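Local atomic coordinates of 3-methyladenine DNA glycosylase (Helicobacter pylori, PDB entry 1PU6), a protein that excises 3-methyladenine from alkylated DNA, acting as a base-excision-repair glycosylase of the helix-hairpin-helix superfamily. Residues 69-80 / 94-105; 114-123 / 135-144. All coordinates share one frame; numbering follows the deposited sequence.

In the fold
Contact 1 (69-80 with 94-105) is partly buried, its centre about 19 Å from the centre of the chain, whereas contact 2 (114-123 with 135-144) is buried at about 10 Å. Both join mainly helical segments and belong to the HhH-GPD glycosylase region of the chain, but they pair different helices. A water links the two backbones in each contact. In contact 1 aliphatic knobs do the joining; contact 2 adds a salt bridge and a lysine bound to a helix end to its apolar centre. The two centres are about 18 Å apart, and the contacts meet where helix 90-108 leads into helix 111-117: Ile104 packs on Phe114, and Trp122 lies against Leu100, Asn103 and Ile104.

Contact 1: residues 69-80 / 94-105; sequences LKKIAYIEFSKL and AKRLIDLSGNIL. Unlike the reference sequence in segment 94-105: Gly102 (reference Lys).
Ala94 is small enough to let helix 77-83 come close: its CB touches Phe77 CE2 at 3.8 Å and also meets Leu80 CG. Lys95 follows with its CB beside the same ring, while its flexible chain carries NZ one turn onward to the syn lone pair of Asp99 OD2, a 2.7 Å salt bridge along its own helix. Leu97 CB rests 3.9 Å from Ile72 CG2. Branched Ile98 is a knob among Ile72, Ala73, Phe77 and Leu80; its CG1 passes Leu80 CD2 at 3.6 Å, and a water donates to both Ile98 O and Ala73 O. Ser101 faces Ile72 and Ala73, yet its hydroxyl is satisfied: turned beside its own backbone N (chi1 -65°), OG donates to Leu97 O over 2.9 Å, from the face opposite the one Ser101 N uses. Gly102 and Ala73 approach to 4.7 Å between their CA atoms, where the helical segments 69-74 and 94-105 cross at -124°. Leu105 ends the interface as a second knob, its two methyls divided between Ala73 CB and Leu69 CD2. Beyond the pair, Leu97 packs on Leu35 and Leu39 of helix 31-39, and Leu69 on Phe31 of that helix and Phe111 of helix 111-117.

Contact 2: residues 114-123 / 135-144; sequences FKQEVTREWL and DAILCYACAK. Unlike the reference sequence in segment 114-123: Arg120 (reference Lys). Unlike the reference sequence in segment 135-144: Ala141 (reference Val).
Phe114 meets Ile137 and Cys142 beside the helix-hairpin-helix motif, whose two helices, 120-124 and 131-141, are joined here; in this superfamily the motif serves DNA binding. Ile137 CG2 lies at the ring edge of Phe114, 3.9 Å from CZ, while Cys142 SG sits obliquely 4.7 Å from the ring centroid. Lys115 brings its aliphatic CD against Ala141 O, a buried carbonyl without a polar partner, and a water joins Lys115 O to Cys142 O. At the end of helix 111-117, Gln116 O accepts from Lys144 NZ at 3.0 Å, the long lysine chain bringing NZ in from above the carbonyl plane. Val118 turns CG1 between its backbone N and carbonyl carbon (chi1 68°), which sets that methyl over the centre of the Phe114 ring and 3.8 Å from Leu138 CD2. Arg120 packs its CB on Leu138 CD1, then grips Asp135 side-on: NE to OD2 and NH2 to OD1, both 2.9 Å, the flat groups only 10° from coplanar. Tyr167 OH and Gln171 NE2 also bind Asp135 OD1, probably stabilising its charge; Asp168 shares the arginine through NH1. Leu123 lays CD1 against two aliphatic neighbours, 4.0 Å from Ile137 CG2 and 3.9 Å from Leu138 CD2.

Contact 1: residues 69-80 / 94-105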
loop_
_atom_site.group_PDB
_atom_site.type_symbol
_atom_site.label_atom_id
_atom_site.label_comp_id
_atom_site.label_asym_id
_atom_site.label_seq_id
_atom_site.Cartn_x
_atom_site.Cartn_y
_atom_site.Cartn_z
ATOM N N LEU A 69 0.402 -13.195 -11.835
ATOM C CA LEU A 69 1.023 -12.084 -12.555
ATOM C C LEU A 69 0.784 -12.257 -14.066
ATOM O O LEU A 69 0.417 -11.304 -14.789
ATOM C CB LEU A 69 2.538 -12.022 -12.209
ATOM C CG LEU A 69 3.405 -11.062 -13.037
ATOM C CD1 LEU A 69 2.929 -9.593 -12.901
ATOM C CD2 LEU A 69 4.898 -11.203 -12.605
ATOM N N LYS A 70 1.010 -13.458 -14.558
ATOM C CA LYS A 70 0.796 -13.707 -15.982
ATOM C C LYS A 70 -0.696 -13.584 -16.363
ATOM O O LYS A 70 -1.006 -13.110 -17.459
ATOM C CB LYS A 70 1.371 -15.084 -16.381
ATOM C CG LYS A 70 2.892 -15.114 -16.305
ATOM C CD LYS A 70 3.442 -16.407 -16.919
ATOM C CE LYS A 70 4.965 -16.401 -16.967
ATOM N NZ LYS A 70 5.584 -16.579 -15.629
ATOM N N LYS A 71 -1.623 -13.996 -15.492
ATOM C CA LYS A 71 -3.047 -13.866 -15.846
ATOM C C LYS A 71 -3.447 -12.403 -16.028
ATOM O O LYS A 71 -4.229 -12.104 -16.919
ATOM C CB LYS A 71 -3.896 -14.452 -14.721
ATOM C CG LYS A 71 -3.828 -15.960 -14.645
ATOM C CD LYS A 71 -4.810 -16.524 -15.660
ATOM C CE LYS A 71 -6.277 -16.420 -15.191
ATOM N N ILE A 72 -2.942 -11.495 -15.193
ATOM C CA ILE A 72 -3.291 -10.107 -15.392
ATOM C C ILE A 72 -2.589 -9.512 -16.601
ATOM O O ILE A 72 -3.188 -8.693 -17.333
ATOM C CB ILE A 72 -2.963 -9.262 -14.109
ATOM C CG1 ILE A 72 -3.811 -9.822 -12.949
ATOM C CG2 ILE A 72 -3.212 -7.737 -14.361
ATOM C CD1 ILE A 72 -5.360 -9.711 -13.130
ATOM N N ALA A 73 -1.350 -9.913 -16.839
ATOM C CA ALA A 73 -0.625 -9.342 -18.005
ATOM C C ALA A 73 -1.314 -9.700 -19.313
ATOM O O ALA A 73 -1.278 -8.895 -20.276
ATOM C CB ALA A 73 0.874 -9.844 -18.054
ATOM N N TYR A 74 -1.941 -10.889 -19.369
ATOM C CA TYR A 74 -2.489 -11.372 -20.641
ATOM C C TYR A 74 -4.036 -11.399 -20.754
ATOM O O TYR A 74 -4.569 -11.787 -21.805
ATOM C CB TYR A 74 -1.860 -12.744 -21.009
ATOM C CG TYR A 74 -0.389 -12.648 -21.314
ATOM C CD1 TYR A 74 0.048 -12.297 -22.611
ATOM C CD2 TYR A 74 0.567 -12.838 -20.310
ATOM C CE1 TYR A 74 1.415 -12.191 -22.902
ATOM C CE2 TYR A 74 1.954 -12.749 -20.596
ATOM C CZ TYR A 74 2.357 -12.411 -21.883
ATOM O OH TYR A 74 3.696 -12.285 -22.173
ATOM N N ILE A 75 -4.753 -10.942 -19.726
ATOM C CA ILE A 75 -6.237 -10.963 -19.726
ATOM C C ILE A 75 -6.873 -10.046 -20.769
ATOM O O ILE A 75 -6.283 -8.994 -21.072
ATOM C CB ILE A 75 -6.755 -10.586 -18.305
ATOM C CG1 ILE A 75 -8.246 -10.934 -18.164
ATOM C CG2 ILE A 75 -6.504 -9.105 -17.966
ATOM C CD1 ILE A 75 -8.690 -10.913 -16.714
ATOM N N GLU A 76 -8.057 -10.426 -21.299
ATOM C CA GLU A 76 -8.853 -9.540 -22.133
ATOM C C GLU A 76 -9.237 -8.288 -21.337
ATOM O O GLU A 76 -9.758 -8.379 -20.249
ATOM C CB GLU A 76 -10.138 -10.285 -22.589
ATOM C CG GLU A 76 -11.039 -9.490 -23.525
ATOM N N PHE A 77 -9.004 -7.119 -21.938
ATOM C CA PHE A 77 -9.267 -5.859 -21.263
ATOM C C PHE A 77 -10.732 -5.788 -20.724
ATOM O O PHE A 77 -10.961 -5.437 -19.559
ATOM C CB PHE A 77 -9.004 -4.694 -22.238
ATOM C CG PHE A 77 -9.398 -3.368 -21.681
ATOM C CD1 PHE A 77 -10.700 -2.917 -21.852
ATOM C CD2 PHE A 77 -8.489 -2.586 -20.951
ATOM C CE1 PHE A 77 -11.111 -1.664 -21.322
ATOM C CE2 PHE A 77 -8.882 -1.318 -20.432
ATOM C CZ PHE A 77 -10.195 -0.866 -20.629
ATOM N N SER A 78 -11.732 -6.095 -21.580
ATOM C CA SER A 78 -13.120 -5.883 -21.140
ATOM C C SER A 78 -13.488 -6.796 -19.965
ATOM O O SER A 78 -14.348 -6.435 -19.162
ATOM C CB SER A 78 -14.101 -6.083 -22.291
ATOM O OG SER A 78 -14.192 -7.458 -22.665
ATOM N N LYS A 79 -12.855 -7.977 -19.885
ATOM C CA LYS A 79 -13.111 -8.902 -18.787
ATOM C C LYS A 79 -12.583 -8.337 -17.451
ATOM O O LYS A 79 -13.242 -8.407 -16.418
ATOM C CB LYS A 79 -12.418 -10.226 -19.085
ATOM C CG LYS A 79 -12.649 -11.328 -18.060
ATOM C CD LYS A 79 -11.955 -12.607 -18.555
ATOM C CE LYS A 79 -12.181 -13.762 -17.580
ATOM N NZ LYS A 79 -11.415 -14.965 -18.024
ATOM N N LEU A 80 -11.368 -7.787 -17.485
ATOM C CA LEU A 80 -10.790 -7.201 -16.302
ATOM C C LEU A 80 -11.591 -5.968 -15.903
ATOM O O LEU A 80 -11.886 -5.789 -14.697
ATOM C CB LEU A 80 -9.286 -6.852 -16.505
ATOM C CG LEU A 80 -8.568 -6.264 -15.304
ATOM C CD1 LEU A 80 -8.577 -7.232 -14.110
ATOM C CD2 LEU A 80 -7.108 -5.913 -15.668
ATOM N N ALA A 94 -8.086 -0.982 -15.304
ATOM C CA ALA A 94 -7.800 -2.216 -16.041
ATOM C C ALA A 94 -6.556 -2.048 -16.905
ATOM O O ALA A 94 -5.648 -2.897 -16.869
ATOM C CB ALA A 94 -9.032 -2.663 -16.905
ATOM N N LYS A 95 -6.485 -0.971 -17.687
ATOM C CA LYS A 95 -5.308 -0.783 -18.523
ATOM C C LYS A 95 -3.993 -0.629 -17.661
ATOM O O LYS A 95 -2.934 -1.170 -17.992
ATOM C CB LYS A 95 -5.479 0.455 -19.422
ATOM C CG LYS A 95 -4.166 0.751 -20.229
ATOM C CD LYS A 95 -4.458 1.674 -21.387
ATOM C CE LYS A 95 -3.165 2.116 -22.073
ATOM N NZ LYS A 95 -2.421 0.980 -22.762
ATOM N N ARG A 96 -4.105 0.109 -16.578
ATOM C CA ARG A 96 -2.931 0.341 -15.721
ATOM C C ARG A 96 -2.399 -1.001 -15.161
ATOM O O ARG A 96 -1.175 -1.220 -15.133
ATOM C CB ARG A 96 -3.362 1.183 -14.536
ATOM C CG ARG A 96 -2.241 1.690 -13.731
ATOM C CD ARG A 96 -2.786 2.692 -12.662
ATOM N NE ARG A 96 -3.659 3.715 -13.309
ATOM C CZ ARG A 96 -4.616 4.387 -12.679
ATOM N NH1 ARG A 96 -4.865 4.159 -11.404
ATOM N NH2 ARG A 96 -5.317 5.333 -13.327
ATOM N N LEU A 97 -3.317 -1.884 -14.705
ATOM C CA LEU A 97 -2.907 -3.242 -14.219
ATOM C C LEU A 97 -2.281 -4.128 -15.292
ATOM O O LEU A 97 -1.286 -4.826 -15.063
ATOM C CB LEU A 97 -4.112 -3.990 -13.602
ATOM C CG LEU A 97 -4.509 -3.440 -12.252
ATOM C CD1 LEU A 97 -5.832 -4.129 -11.824
ATOM C CD2 LEU A 97 -3.399 -3.580 -11.194
ATOM N N ILE A 98 -2.916 -4.146 -16.469
ATOM C CA ILE A 98 -2.402 -4.955 -17.580
ATOM C C ILE A 98 -1.004 -4.501 -18.006
ATOM O O ILE A 98 -0.070 -5.330 -18.174
ATOM C CB ILE A 98 -3.404 -4.924 -18.754
ATOM C CG1 ILE A 98 -4.653 -5.714 -18.360
ATOM C CG2 ILE A 98 -2.770 -5.478 -20.026
ATOM C CD1 ILE A 98 -5.863 -5.469 -19.316
ATOM N N ASP A 99 -0.848 -3.202 -18.182
ATOM C CA ASP A 99 0.450 -2.680 -18.593
ATOM C C ASP A 99 1.545 -2.861 -17.505
ATOM O O ASP A 99 2.718 -3.218 -17.821
ATOM C CB ASP A 99 0.329 -1.219 -19.040
ATOM C CG ASP A 99 -0.415 -1.071 -20.391
ATOM O OD1 ASP A 99 -0.738 -2.105 -21.074
ATOM O OD2 ASP A 99 -0.713 0.067 -20.859
ATOM N N LEU A 100 1.185 -2.597 -16.251
ATOM C CA LEU A 100 2.149 -2.785 -15.154
ATOM C C LEU A 100 2.627 -4.278 -15.112
ATOM O O LEU A 100 3.845 -4.567 -15.001
ATOM C CB LEU A 100 1.480 -2.394 -13.815
ATOM C CG LEU A 100 2.250 -2.908 -12.577
ATOM C CD1 LEU A 100 3.650 -2.264 -12.440
ATOM C CD2 LEU A 100 1.387 -2.612 -11.324
ATOM N N SER A 101 1.660 -5.208 -15.179
ATOM C CA SER A 101 1.998 -6.615 -15.097
ATOM C C SER A 101 2.887 -7.054 -16.260
ATOM O O SER A 101 3.848 -7.790 -16.059
ATOM C CB SER A 101 0.705 -7.460 -15.052
ATOM O OG SER A 101 0.014 -7.142 -13.814
ATOM N N GLY A 102 2.555 -6.633 -17.487
ATOM C CA GLY A 102 3.416 -6.937 -18.627
ATOM C C GLY A 102 4.844 -6.387 -18.461
ATOM O O GLY A 102 5.836 -7.031 -18.834
ATOM N N ASN A 103 4.967 -5.194 -17.895
ATOM C CA ASN A 103 6.313 -4.602 -17.776
ATOM C C ASN A 103 7.113 -5.245 -16.641
ATOM O O ASN A 103 8.350 -5.329 -16.695
ATOM C CB ASN A 103 6.206 -3.070 -17.583
ATOM C CG ASN A 103 6.028 -2.350 -18.878
ATOM O OD1 ASN A 103 6.510 -2.801 -19.931
ATOM N ND2 ASN A 103 5.370 -1.232 -18.848
ATOM N N ILE A 104 6.416 -5.753 -15.620
ATOM C CA ILE A 104 7.138 -6.507 -14.566
ATOM C C ILE A 104 7.771 -7.753 -15.186
ATOM O O ILE A 104 8.933 -8.099 -14.931
ATOM C CB ILE A 104 6.193 -6.929 -13.415
ATOM C CG1 ILE A 104 5.763 -5.698 -12.611
ATOM C CG2 ILE A 104 6.904 -7.976 -12.477
ATOM C CD1 ILE A 104 4.688 -6.030 -11.532
ATOM N N LEU A 105 7.005 -8.457 -16.001
ATOM C CA LEU A 105 7.563 -9.667 -16.658
ATOM C C LEU A 105 8.738 -9.304 -17.560
ATOM O O LEU A 105 9.795 -10.005 -17.562
ATOM C CB LEU A 105 6.448 -10.374 -17.454
ATOM C CG LEU A 105 5.365 -11.046 -16.574
ATOM C CD1 LEU A 105 4.084 -11.357 -17.382
ATOM C CD2 LEU A 105 5.925 -12.330 -15.904
HETATM O O HOH W 1 0.556 -6.755 -20.504
#

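Contact 2: residues 114-123 / 135-144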
loop_
_atom_site.group_PDB
_atom_site.type_symbol
_atom_site.label_atom_id
_atom_site.label_comp_id
_atom_site.label_asym_id
_atom_site.label_seq_id
_atom_site.Cartn_x
_atom_site.Cartn_y
_atom_site.Cartn_z
ATOM N N PHE A 114 11.098 -9.312 -8.982
ATOM C CA PHE A 114 10.561 -7.943 -8.881
ATOM C C PHE A 114 10.624 -7.452 -7.429
ATOM O O PHE A 114 11.027 -6.317 -7.159
ATOM C CB PHE A 114 9.081 -7.942 -9.407
ATOM C CG PHE A 114 8.259 -6.714 -9.037
ATOM C CD1 PHE A 114 8.269 -5.539 -9.827
ATOM C CD2 PHE A 114 7.366 -6.779 -7.947
ATOM C CE1 PHE A 114 7.439 -4.426 -9.492
ATOM C CE2 PHE A 114 6.558 -5.674 -7.581
ATOM C CZ PHE A 114 6.568 -4.513 -8.368
ATOM N N LYS A 115 10.192 -8.287 -6.477
ATOM C CA LYS A 115 10.119 -7.822 -5.108
ATOM C C LYS A 115 11.521 -7.471 -4.610
ATOM O O LYS A 115 11.655 -6.588 -3.799
ATOM C CB LYS A 115 9.515 -8.888 -4.160
ATOM C CG LYS A 115 8.029 -9.124 -4.334
ATOM C CD LYS A 115 7.447 -10.099 -3.278
ATOM C CE LYS A 115 7.548 -11.501 -3.701
ATOM N NZ LYS A 115 7.049 -12.446 -2.603
ATOM N N GLN A 116 12.551 -8.167 -5.105
ATOM C CA GLN A 116 13.923 -7.865 -4.725
ATOM C C GLN A 116 14.498 -6.631 -5.398
ATOM O O GLN A 116 15.199 -5.859 -4.730
ATOM C CB GLN A 116 14.827 -9.072 -4.974
ATOM C CG GLN A 116 16.274 -8.927 -4.536
ATOM C CD GLN A 116 17.113 -10.167 -4.889
ATOM O OE1 GLN A 116 16.846 -11.265 -4.384
ATOM N NE2 GLN A 116 18.111 -9.996 -5.770
ATOM N N GLU A 117 14.211 -6.407 -6.685
ATOM C CA GLU A 117 14.950 -5.427 -7.481
ATOM C C GLU A 117 14.212 -4.150 -7.846
ATOM O O GLU A 117 14.869 -3.180 -8.316
ATOM C CB GLU A 117 15.467 -6.074 -8.764
ATOM C CG GLU A 117 16.370 -7.304 -8.554
ATOM C CD GLU A 117 17.769 -6.968 -8.041
ATOM O OE1 GLU A 117 18.471 -7.917 -7.612
ATOM O OE2 GLU A 117 18.183 -5.759 -8.101
ATOM N N VAL A 118 12.876 -4.125 -7.679
ATOM C CA VAL A 118 12.112 -2.946 -8.075
ATOM C C VAL A 118 12.560 -1.673 -7.312
ATOM O O VAL A 118 12.965 -1.744 -6.142
ATOM C CB VAL A 118 10.580 -3.192 -7.937
ATOM C CG1 VAL A 118 10.190 -3.336 -6.520
ATOM C CG2 VAL A 118 9.775 -2.100 -8.688
ATOM N N THR A 119 12.514 -0.537 -8.017
ATOM C CA THR A 119 12.735 0.767 -7.410
ATOM C C THR A 119 11.478 1.631 -7.523
ATOM O O THR A 119 10.609 1.410 -8.412
ATOM C CB THR A 119 13.869 1.546 -8.056
ATOM O OG1 THR A 119 13.541 1.809 -9.430
ATOM C CG2 THR A 119 15.135 0.758 -8.079
ATOM N N ARG A 120 11.366 2.607 -6.641
ATOM C CA ARG A 120 10.242 3.530 -6.714
ATOM C C ARG A 120 10.140 4.206 -8.112
ATOM O O ARG A 120 9.026 4.350 -8.656
ATOM C CB ARG A 120 10.406 4.580 -5.640
ATOM C CG ARG A 120 9.180 5.451 -5.540
ATOM C CD ARG A 120 9.487 6.743 -4.912
ATOM N NE ARG A 120 8.381 7.258 -4.101
ATOM C CZ ARG A 120 8.178 8.538 -3.828
ATOM N NH1 ARG A 120 8.954 9.507 -4.382
ATOM N NH2 ARG A 120 7.172 8.864 -2.979
ATOM N N GLU A 121 11.279 4.610 -8.672
ATOM C CA GLU A 121 11.223 5.339 -9.947
ATOM C C GLU A 121 10.744 4.438 -11.091
ATOM O O GLU A 121 10.047 4.922 -12.013
ATOM C CB GLU A 121 12.594 5.962 -10.229
ATOM C CG GLU A 121 12.931 7.068 -9.207
ATOM C CD GLU A 121 13.382 6.506 -7.819
ATOM O OE1 GLU A 121 13.132 7.218 -6.780
ATOM O OE2 GLU A 121 13.952 5.343 -7.699
ATOM N N TRP A 122 11.105 3.147 -11.041
ATOM C CA TRP A 122 10.574 2.216 -12.027
ATOM C C TRP A 122 9.008 2.185 -11.954
ATOM O O TRP A 122 8.294 2.267 -12.974
ATOM C CB TRP A 122 11.175 0.819 -11.767
ATOM C CG TRP A 122 10.809 -0.145 -12.902
ATOM C CD1 TRP A 122 11.587 -0.447 -14.019
ATOM C CD2 TRP A 122 9.605 -0.933 -13.021
ATOM N NE1 TRP A 122 10.892 -1.305 -14.850
ATOM C CE2 TRP A 122 9.713 -1.682 -14.228
ATOM C CE3 TRP A 122 8.463 -1.099 -12.212
ATOM C CZ2 TRP A 122 8.663 -2.547 -14.690
ATOM C CZ3 TRP A 122 7.442 -2.007 -12.651
ATOM C CH2 TRP A 122 7.559 -2.682 -13.895
ATOM N N LEU A 123 8.473 2.143 -10.745
ATOM C CA LEU A 123 6.968 2.080 -10.583
ATOM C C LEU A 123 6.304 3.405 -11.073
ATOM O O LEU A 123 5.250 3.372 -11.755
ATOM C CB LEU A 123 6.621 1.834 -9.124
ATOM C CG LEU A 123 6.928 0.388 -8.688
ATOM C CD1 LEU A 123 6.877 0.315 -7.136
ATOM C CD2 LEU A 123 5.911 -0.636 -9.339
ATOM N N ASP A 135 4.418 3.599 -3.477
ATOM C CA ASP A 135 4.983 3.307 -2.125
ATOM C C ASP A 135 4.248 2.168 -1.423
ATOM O O ASP A 135 4.873 1.374 -0.666
ATOM C CB ASP A 135 4.945 4.563 -1.306
ATOM C CG ASP A 135 6.013 5.558 -1.745
ATOM O OD1 ASP A 135 5.904 6.759 -1.403
ATOM O OD2 ASP A 135 6.964 5.231 -2.510
ATOM N N ALA A 136 2.934 2.066 -1.641
ATOM C CA ALA A 136 2.177 0.953 -1.034
ATOM C C ALA A 136 2.631 -0.388 -1.623
ATOM O O ALA A 136 2.729 -1.406 -0.907
ATOM C CB ALA A 136 0.649 1.154 -1.221
ATOM N N ILE A 137 2.954 -0.401 -2.928
ATOM C CA ILE A 137 3.522 -1.625 -3.503
ATOM C C ILE A 137 4.891 -1.923 -2.837
ATOM O O ILE A 137 5.187 -3.065 -2.418
ATOM C CB ILE A 137 3.676 -1.460 -5.051
ATOM C CG1 ILE A 137 2.290 -1.384 -5.720
ATOM C CG2 ILE A 137 4.592 -2.614 -5.647
ATOM C CD1 ILE A 137 2.327 -0.916 -7.223
ATOM N N LEU A 138 5.772 -0.899 -2.753
ATOM C CA LEU A 138 7.116 -1.138 -2.155
ATOM C C LEU A 138 7.047 -1.667 -0.696
ATOM O O LEU A 138 7.779 -2.630 -0.313
ATOM C CB LEU A 138 7.965 0.134 -2.142
ATOM C CG LEU A 138 8.390 0.562 -3.545
ATOM C CD1 LEU A 138 8.982 1.972 -3.550
ATOM C CD2 LEU A 138 9.355 -0.406 -4.246
ATOM N N CYS A 139 6.188 -1.059 0.111
ATOM C CA CYS A 139 6.067 -1.500 1.512
ATOM C C CYS A 139 5.283 -2.794 1.644
ATOM O O CYS A 139 5.802 -3.795 2.166
ATOM C CB CYS A 139 5.375 -0.367 2.362
ATOM S SG CYS A 139 5.218 -0.842 4.069
ATOM N N TYR A 140 4.021 -2.800 1.194
ATOM C CA TYR A 140 3.105 -3.893 1.530
ATOM C C TYR A 140 3.162 -5.090 0.590
ATOM O O TYR A 140 2.641 -6.151 0.938
ATOM C CB TYR A 140 1.652 -3.379 1.545
ATOM C CG TYR A 140 1.472 -2.339 2.624
ATOM C CD1 TYR A 140 1.282 -2.749 3.984
ATOM C CD2 TYR A 140 1.389 -0.966 2.296
ATOM C CE1 TYR A 140 1.033 -1.827 5.001
ATOM C CE2 TYR A 140 1.151 -0.001 3.330
ATOM C CZ TYR A 140 0.983 -0.458 4.664
ATOM O OH TYR A 140 0.794 0.480 5.644
ATOM N N ALA A 141 3.760 -4.916 -0.589
ATOM C CA ALA A 141 4.019 -6.077 -1.448
ATOM C C ALA A 141 5.476 -6.514 -1.399
ATOM O O ALA A 141 5.710 -7.700 -1.470
ATOM C CB ALA A 141 3.562 -5.862 -2.912
ATOM N N CYS A 142 6.436 -5.589 -1.289
ATOM C CA CYS A 142 7.884 -5.942 -1.429
ATOM C C CYS A 142 8.689 -5.916 -0.122
ATOM O O CYS A 142 9.902 -6.245 -0.127
ATOM C CB CYS A 142 8.577 -5.006 -2.442
ATOM S SG CYS A 142 7.723 -5.013 -4.053
ATOM N N ALA A 143 8.047 -5.521 0.973
ATOM C CA ALA A 143 8.747 -5.436 2.265
ATOM C C ALA A 143 9.950 -4.485 2.306
ATOM O O ALA A 143 10.953 -4.770 3.041
ATOM C CB ALA A 143 9.106 -6.876 2.811
ATOM N N LYS A 144 9.870 -3.378 1.550
ATOM C CA LYS A 144 10.928 -2.351 1.574
ATOM C C LYS A 144 10.697 -1.351 2.674
ATOM O O LYS A 144 9.535 -1.166 3.136
ATOM C CB LYS A 144 10.939 -1.531 0.276
ATOM C CG LYS A 144 11.083 -2.330 -0.960
ATOM C CD LYS A 144 12.326 -3.046 -1.025
ATOM C CE LYS A 144 12.498 -3.477 -2.498
ATOM N NZ LYS A 144 13.799 -4.160 -2.625
HETATM O O HOH W 2 12.266 -7.141 -0.950
#